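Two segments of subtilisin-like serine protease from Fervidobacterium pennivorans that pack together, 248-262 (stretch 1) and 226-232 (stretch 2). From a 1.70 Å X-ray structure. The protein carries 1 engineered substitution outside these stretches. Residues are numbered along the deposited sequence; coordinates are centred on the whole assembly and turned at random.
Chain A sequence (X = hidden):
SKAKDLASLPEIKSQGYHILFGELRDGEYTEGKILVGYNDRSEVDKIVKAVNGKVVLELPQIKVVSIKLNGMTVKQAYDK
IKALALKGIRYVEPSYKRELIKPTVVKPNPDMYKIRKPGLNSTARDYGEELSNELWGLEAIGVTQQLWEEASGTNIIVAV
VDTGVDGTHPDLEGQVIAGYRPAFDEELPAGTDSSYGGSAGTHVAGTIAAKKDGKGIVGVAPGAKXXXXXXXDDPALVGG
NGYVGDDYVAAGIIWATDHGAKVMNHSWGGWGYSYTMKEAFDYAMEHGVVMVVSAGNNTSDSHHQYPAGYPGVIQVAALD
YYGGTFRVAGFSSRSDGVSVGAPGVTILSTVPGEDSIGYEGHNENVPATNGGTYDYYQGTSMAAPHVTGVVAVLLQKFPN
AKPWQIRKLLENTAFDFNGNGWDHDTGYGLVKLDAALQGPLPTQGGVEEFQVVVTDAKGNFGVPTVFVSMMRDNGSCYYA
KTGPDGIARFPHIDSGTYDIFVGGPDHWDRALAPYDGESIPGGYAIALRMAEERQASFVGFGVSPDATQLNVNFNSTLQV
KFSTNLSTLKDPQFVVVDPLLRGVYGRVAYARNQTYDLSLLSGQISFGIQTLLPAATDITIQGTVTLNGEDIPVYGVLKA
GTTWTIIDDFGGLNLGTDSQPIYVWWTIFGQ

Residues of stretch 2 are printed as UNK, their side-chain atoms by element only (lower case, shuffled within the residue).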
ATOM      1  N   TYR A 248      -0.939 -10.782   8.131  1.00 11.67           N
ATOM      2  CA  TYR A 248      -2.099 -11.077   8.958  1.00 13.54           C
ATOM      3  C   TYR A 248      -3.189 -10.005   8.823  1.00 13.91           C
ATOM      4  O   TYR A 248      -4.371 -10.314   8.955  1.00 14.33           O
ATOM      5  CB  TYR A 248      -1.695 -11.299  10.423  1.00 14.74           C
ATOM      6  CG  TYR A 248      -0.949 -12.611  10.622  1.00 18.32           C
ATOM      7  CD1 TYR A 248       0.441 -12.646  10.694  1.00 21.20           C
ATOM      8  CD2 TYR A 248      -1.638 -13.818  10.681  1.00 20.58           C
ATOM      9  CE1 TYR A 248       1.130 -13.867  10.821  1.00 23.57           C
ATOM     10  CE2 TYR A 248      -0.962 -15.041  10.807  1.00 23.58           C
ATOM     11  CZ  TYR A 248       0.414 -15.055  10.875  1.00 24.71           C
ATOM     12  OH  TYR A 248       1.078 -16.254  10.993  1.00 25.99           O
ATOM     13  N   VAL A 249      -2.802  -8.763   8.549  1.00 12.99           N
ATOM     14  CA  VAL A 249      -3.804  -7.717   8.329  1.00 11.96           C
ATOM     15  C   VAL A 249      -4.586  -8.082   7.050  1.00 12.60           C
ATOM     16  O   VAL A 249      -5.816  -7.998   7.020  1.00 13.37           O
ATOM     17  CB  VAL A 249      -3.162  -6.321   8.159  1.00 12.33           C
ATOM     18  CG1 VAL A 249      -4.230  -5.313   7.690  1.00 12.92           C
ATOM     19  CG2 VAL A 249      -2.575  -5.856   9.512  1.00 10.73           C
ATOM     20  N   ALA A 250      -3.874  -8.485   5.996  1.00 11.70           N
ATOM     21  CA  ALA A 250      -4.547  -8.894   4.766  1.00 13.54           C
ATOM     22  C   ALA A 250      -5.538 -10.031   5.076  1.00 13.31           C
ATOM     23  O   ALA A 250      -6.674 -10.038   4.584  1.00 12.38           O
ATOM     24  CB  ALA A 250      -3.511  -9.339   3.699  1.00 13.41           C
ATOM     25  N   ALA A 251      -5.112 -10.997   5.888  1.00 12.92           N
ATOM     26  CA  ALA A 251      -6.003 -12.100   6.265  1.00 12.45           C
ATOM     27  C   ALA A 251      -7.241 -11.559   6.974  1.00 12.68           C
ATOM     28  O   ALA A 251      -8.346 -12.026   6.730  1.00 12.84           O
ATOM     29  CB  ALA A 251      -5.283 -13.077   7.189  1.00 12.23           C
ATOM     30  N   GLY A 252      -7.047 -10.592   7.874  1.00 12.86           N
ATOM     31  CA  GLY A 252      -8.180 -10.012   8.588  1.00 12.38           C
ATOM     32  C   GLY A 252      -9.122  -9.231   7.679  1.00 12.70           C
ATOM     33  O   GLY A 252     -10.345  -9.266   7.858  1.00 12.65           O
ATOM     34  N   ILE A 253      -8.559  -8.521   6.703  1.00 11.31           N
ATOM     35  CA  ILE A 253      -9.367  -7.738   5.761  1.00 11.81           C
ATOM     36  C   ILE A 253     -10.149  -8.681   4.865  1.00 13.43           C
ATOM     37  O   ILE A 253     -11.331  -8.462   4.586  1.00 12.57           O
ATOM     38  CB  ILE A 253      -8.479  -6.817   4.898  1.00 10.70           C
ATOM     39  CG1 ILE A 253      -8.023  -5.624   5.751  1.00 11.30           C
ATOM     40  CG2 ILE A 253      -9.233  -6.325   3.645  1.00 13.09           C
ATOM     41  CD1 ILE A 253      -6.935  -4.779   5.079  1.00 11.44           C
ATOM     42  N   ILE A 254      -9.490  -9.747   4.435  1.00 12.10           N
ATOM     43  CA  ILE A 254     -10.171 -10.736   3.593  1.00 12.47           C
ATOM     44  C   ILE A 254     -11.300 -11.412   4.394  1.00 13.33           C
ATOM     45  O   ILE A 254     -12.415 -11.610   3.897  1.00 13.57           O
ATOM     46  CB  ILE A 254      -9.182 -11.814   3.078  1.00 13.84           C
ATOM     47  CG1 ILE A 254      -8.453 -11.340   1.809  1.00 15.68           C
ATOM     48  CG2 ILE A 254      -9.973 -13.071   2.666  1.00 14.36           C
ATOM     49  CD1 ILE A 254      -7.759  -9.991   1.879  1.00 21.80           C
ATOM     50  N   TRP A 255     -11.009 -11.779   5.638  1.00 13.17           N
ATOM     51  CA  TRP A 255     -12.000 -12.413   6.495  1.00 14.10           C
ATOM     52  C   TRP A 255     -13.211 -11.487   6.663  1.00 14.81           C
ATOM     53  O   TRP A 255     -14.361 -11.907   6.515  1.00 14.02           O
ATOM     54  CB  TRP A 255     -11.393 -12.686   7.873  1.00 14.53           C
ATOM     55  CG  TRP A 255     -12.193 -13.591   8.751  1.00 16.86           C
ATOM     56  CD1 TRP A 255     -12.063 -14.954   8.877  1.00 18.04           C
ATOM     57  CD2 TRP A 255     -13.229 -13.201   9.666  1.00 16.24           C
ATOM     58  NE1 TRP A 255     -12.954 -15.428   9.819  1.00 17.44           N
ATOM     59  CE2 TRP A 255     -13.681 -14.375  10.315  1.00 18.48           C
ATOM     60  CE3 TRP A 255     -13.824 -11.972   9.998  1.00 15.40           C
ATOM     61  CZ2 TRP A 255     -14.701 -14.352  11.282  1.00 16.89           C
ATOM     62  CZ3 TRP A 255     -14.844 -11.951  10.962  1.00 16.27           C
ATOM     63  CH2 TRP A 255     -15.266 -13.133  11.588  1.00 19.18           C
ATOM     64  N   ALA A 256     -12.951 -10.219   6.967  1.00 12.05           N
ATOM     65  CA  ALA A 256     -14.039  -9.260   7.171  1.00 12.65           C
ATOM     66  C   ALA A 256     -14.899  -9.099   5.922  1.00 12.79           C
ATOM     67  O   ALA A 256     -16.131  -9.003   6.001  1.00 13.04           O
ATOM     68  CB  ALA A 256     -13.469  -7.902   7.583  1.00 11.93           C
ATOM     69  N   THR A 257     -14.242  -9.033   4.773  1.00 13.48           N
ATOM     70  CA  THR A 257     -14.949  -8.900   3.501  1.00 13.11           C
ATOM     71  C   THR A 257     -15.810 -10.135   3.247  1.00 15.15           C
ATOM     72  O   THR A 257     -16.989 -10.036   2.885  1.00 14.49           O
ATOM     73  CB  THR A 257     -13.954  -8.762   2.338  1.00 13.77           C
ATOM     74  OG1 THR A 257     -13.176  -7.570   2.519  1.00 13.59           O
ATOM     75  CG2 THR A 257     -14.693  -8.692   0.988  1.00 11.64           C
ATOM     76  N   ASP A 258     -15.201 -11.297   3.431  1.00 14.88           N
ATOM     77  CA  ASP A 258     -15.889 -12.564   3.209  1.00 15.62           C
ATOM     78  C   ASP A 258     -17.044 -12.777   4.169  1.00 17.48           C
ATOM     79  O   ASP A 258     -17.988 -13.500   3.851  1.00 20.11           O
ATOM     80  CB  ASP A 258     -14.923 -13.742   3.347  1.00 15.69           C
ATOM     81  CG  ASP A 258     -13.964 -13.857   2.185  1.00 15.42           C
ATOM     82  OD1 ASP A 258     -14.130 -13.139   1.173  1.00 15.48           O
ATOM     83  OD2 ASP A 258     -13.033 -14.680   2.285  1.00 13.49           O
ATOM     84  N   HIS A 259     -16.967 -12.161   5.348  1.00 15.58           N
ATOM     85  CA  HIS A 259     -18.004 -12.310   6.347  1.00 16.22           C
ATOM     86  C   HIS A 259     -18.999 -11.165   6.395  1.00 14.88           C
ATOM     87  O   HIS A 259     -19.687 -10.980   7.397  1.00 16.10           O
ATOM     88  CB  HIS A 259     -17.373 -12.546   7.723  1.00 16.82           C
ATOM     89  CG  HIS A 259     -16.784 -13.913   7.874  1.00 22.15           C
ATOM     90  ND1 HIS A 259     -17.390 -14.903   8.619  1.00 26.27           N
ATOM     91  CD2 HIS A 259     -15.713 -14.493   7.281  1.00 23.57           C
ATOM     92  CE1 HIS A 259     -16.723 -16.034   8.471  1.00 25.63           C
ATOM     93  NE2 HIS A 259     -15.701 -15.814   7.663  1.00 23.45           N
ATOM     94  N   GLY A 260     -19.055 -10.383   5.321  1.00 16.45           N
ATOM     95  CA  GLY A 260     -20.059  -9.342   5.253  1.00 15.86           C
ATOM     96  C   GLY A 260     -19.832  -7.896   5.634  1.00 15.24           C
ATOM     97  O   GLY A 260     -20.789  -7.120   5.538  1.00 12.07           O
ATOM     98  N   ALA A 261     -18.633  -7.510   6.072  1.00 14.64           N
ATOM     99  CA  ALA A 261     -18.414  -6.098   6.405  1.00 15.05           C
ATOM    100  C   ALA A 261     -18.617  -5.252   5.143  1.00 14.19           C
ATOM    101  O   ALA A 261     -18.151  -5.628   4.069  1.00 15.08           O
ATOM    102  CB  ALA A 261     -16.988  -5.892   6.955  1.00 15.24           C
ATOM    103  N   LYS A 262     -19.330  -4.127   5.255  1.00 13.53           N
ATOM    104  CA  LYS A 262     -19.540  -3.256   4.100  1.00 14.39           C
ATOM    105  C   LYS A 262     -18.713  -1.975   4.178  1.00 12.84           C
ATOM    106  O   LYS A 262     -18.602  -1.234   3.205  1.00 11.00           O
ATOM    107  CB  LYS A 262     -21.025  -2.924   3.927  1.00 16.36           C
ATOM    108  CG  LYS A 262     -21.870  -4.126   3.548  1.00 24.44           C
ATOM    109  CD  LYS A 262     -21.305  -4.836   2.351  1.00 27.29           C
ATOM    110  CE  LYS A 262     -22.056  -6.140   2.093  1.00 31.08           C
ATOM    111  NZ  LYS A 262     -21.412  -6.914   0.993  1.00 34.76           N
ATOM    112  N   UNK A 226     -20.727  -3.850  15.001  1.00 14.64           N
ATOM    113  CA  UNK A 226     -19.276  -3.756  14.971  1.00 13.87           C
ATOM    114  C   UNK A 226     -18.616  -5.126  14.869  1.00 13.90           C
ATOM    115  O   UNK A 226     -18.873  -6.010  15.691  1.00 12.76           O
ATOM    116  c   UNK A 226     -19.349  -1.668  16.396  1.00 12.89           C
ATOM    117  c   UNK A 226     -17.211  -3.028  16.247  1.00 13.85           C
ATOM    118  c   UNK A 226     -18.750  -3.072  16.258  1.00 13.09           C
ATOM    119  c   UNK A 226     -18.914  -0.697  15.322  1.00 15.16           C
ATOM    120  N   UNK A 227     -17.747  -5.284  13.876  1.00 12.59           N
ATOM    121  CA  UNK A 227     -17.003  -6.533  13.685  1.00 12.27           C
ATOM    122  C   UNK A 227     -15.541  -6.222  14.007  1.00 12.34           C
ATOM    123  O   UNK A 227     -14.863  -5.556  13.241  1.00 11.81           O
ATOM    124  c   UNK A 227     -17.127  -7.021  12.226  1.00 10.82           C
ATOM    125  c   UNK A 227     -16.189  -8.193  11.846  1.00 13.04           C
ATOM    126  s   UNK A 227     -16.298  -8.563  10.040  1.00  8.40           S
ATOM    127  c   UNK A 227     -17.775  -9.725  10.050  1.00 17.51           C
ATOM    128  N   UNK A 228     -15.050  -6.678  15.166  1.00 12.89           N
ATOM    129  CA  UNK A 228     -13.653  -6.398  15.505  1.00 13.63           C
ATOM    130  C   UNK A 228     -12.639  -7.279  14.767  1.00 13.38           C
ATOM    131  O   UNK A 228     -12.812  -8.499  14.672  1.00 12.94           O
ATOM    132  c   UNK A 228     -14.762  -7.502  17.304  1.00 18.81           C
ATOM    133  c   UNK A 228     -15.828  -7.104  16.343  1.00 15.00           C
ATOM    134  c   UNK A 228     -13.604  -6.605  17.023  1.00 14.61           C
ATOM    135  N   UNK A 229     -11.614  -6.638  14.214  1.00 12.30           N
ATOM    136  CA  UNK A 229     -10.520  -7.322  13.524  1.00 11.87           C
ATOM    137  C   UNK A 229      -9.285  -6.833  14.262  1.00 13.48           C
ATOM    138  O   UNK A 229      -8.944  -5.649  14.217  1.00 11.71           O
ATOM    139  c   UNK A 229      -9.236  -7.710  11.381  1.00 12.61           C
ATOM    140  c   UNK A 229     -12.129  -8.757  11.157  1.00 13.31           C
ATOM    141  c   UNK A 229     -11.746  -7.246  11.293  1.00 14.94           C
ATOM    142  c   UNK A 229     -10.420  -6.949  12.017  1.00 13.25           C
ATOM    143  N   UNK A 230      -8.613  -7.739  14.961  1.00 12.34           N
ATOM    144  CA  UNK A 230      -7.465  -7.343  15.754  1.00 12.85           C
ATOM    145  C   UNK A 230      -6.165  -7.321  14.973  1.00 12.60           C
ATOM    146  O   UNK A 230      -5.619  -8.375  14.647  1.00 13.41           O
ATOM    147  c   UNK A 230      -7.315  -8.287  16.980  1.00 11.05           C
ATOM    148  c   UNK A 230      -8.618  -8.302  17.761  1.00 12.55           C
ATOM    149  c   UNK A 230      -6.154  -7.838  17.874  1.00 12.38           C
ATOM    150  N   UNK A 231      -5.675  -6.123  14.651  1.00 11.83           N
ATOM    151  CA  UNK A 231      -4.413  -6.037  13.944  1.00 12.20           C
ATOM    152  C   UNK A 231      -3.280  -5.449  14.784  1.00 12.16           C
ATOM    153  O   UNK A 231      -2.118  -5.465  14.354  1.00 12.30           O
ATOM    154  c   UNK A 231      -4.974  -3.852  12.745  1.00 12.80           C
ATOM    155  c   UNK A 231      -4.554  -5.321  12.575  1.00 12.66           C
ATOM    156  c   UNK A 231      -5.563  -6.082  11.725  1.00 11.91           C
ATOM    157  c   UNK A 231      -4.498  -2.976  11.560  1.00 11.77           C
ATOM    158  N   UNK A 232      -3.636  -4.910  15.957  1.00 13.15           N
ATOM    159  CA  UNK A 232      -2.671  -4.449  16.943  1.00 13.52           C
ATOM    160  C   UNK A 232      -3.069  -5.285  18.139  1.00 13.50           C
ATOM    161  O   UNK A 232      -4.059  -5.033  18.813  1.00 13.52           O
ATOM    162  c   UNK A 232      -0.673  -1.931  16.276  1.00 14.84           C
ATOM    163  c   UNK A 232      -2.721  -1.731  15.037  1.00 15.24           C
ATOM    164  c   UNK A 232      -2.035  -1.113  13.995  1.00 13.16           C
ATOM    165  c   UNK A 232       0.025  -1.313  15.232  1.00 16.01           C
ATOM    166  c   UNK A 232      -0.661  -0.904  14.087  1.00 16.18           C
ATOM    167  c   UNK A 232      -2.046  -2.151  16.182  1.00 14.49           C
ATOM    168  c   UNK A 232      -2.754  -2.947  17.220  1.00 14.73           C
TER

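Position 226 carries four carbons, forked at the first, with one arm two carbons long. No atom of that side chain comes within 9 Å of stretch 1, so the strand sends it elsewhere; the branching alone makes it Ile226.

Position 227 is an unbranched run of two carbons, a sulfur and a last carbon. Its CA-to-CB bond points toward the helix, and its sulfur and last carbon meet Trp255, Ala256, His259 and Ala261. It can only be methionine. Chi1 and chi2, both t, extend the chain before chi3 (m) turns its tip. Met227 SD lies 3.7 Å from Ala256 CA and 4.1 Å from Ala261 CB. Met227 CE sits 3.8 Å from Trp255 CZ3 and 3.5 Å from the backbone atom His259 O. Met227 SD also stands at the edge of the indole, 5.1 Å from the centroid of the six-membered ring of Trp255.

At position 228 three carbons close a ring onto the backbone nitrogen: Pro228. Its CB points away from the helix, as the alternation of a strand predicts.

Position 229 again has four carbons, forked at the first with one arm of two, and points toward the helix, its carbons meeting Gly252, Trp255 and Ala256. This is isoleucine. Ile229 CG2 rests 3.8 Å from Gly252 CA. Ile229 CD1 also packs on Gly252, and reaches 3.8 Å from Trp255 CE3 and 3.9 Å from Ala256 CB.

Position 230 holds one carbon carrying two more, with no contact to stretch 1: Val230, on the strand's other side.

Position 231 has four carbons, forked at the first, one arm longer. It points toward the helix, and its CB lies 3.7 Å from Val249 CG2. It is Ile231, with chi1 at p.

Position 232 has one carbon leading to a ring of six carbons, with no hydroxyl: Phe232. It makes no contact with stretch 1.

The rule here is alternation set against a helix. The strand runs nearly antiparallel to the helix, at 164°, with the axes 8.7 Å apart at closest approach, so 227, 229 and 231 meet successive parts of stretch 1 in reverse order. Small residues make room for large ones: an ideal CB on Gly252 would fall 2.7 Å from Ile229 CG2, a clash, so the bare glycine lets that methyl settle against the backbone. Ala256 and Ala261 offer short side chains to the methionine sulfur. No hydrogen bond crosses the contact; apolar packing joins the two stretches, burying 375 Å² in all.

Stretch 2 (226-232) IMPIVIF
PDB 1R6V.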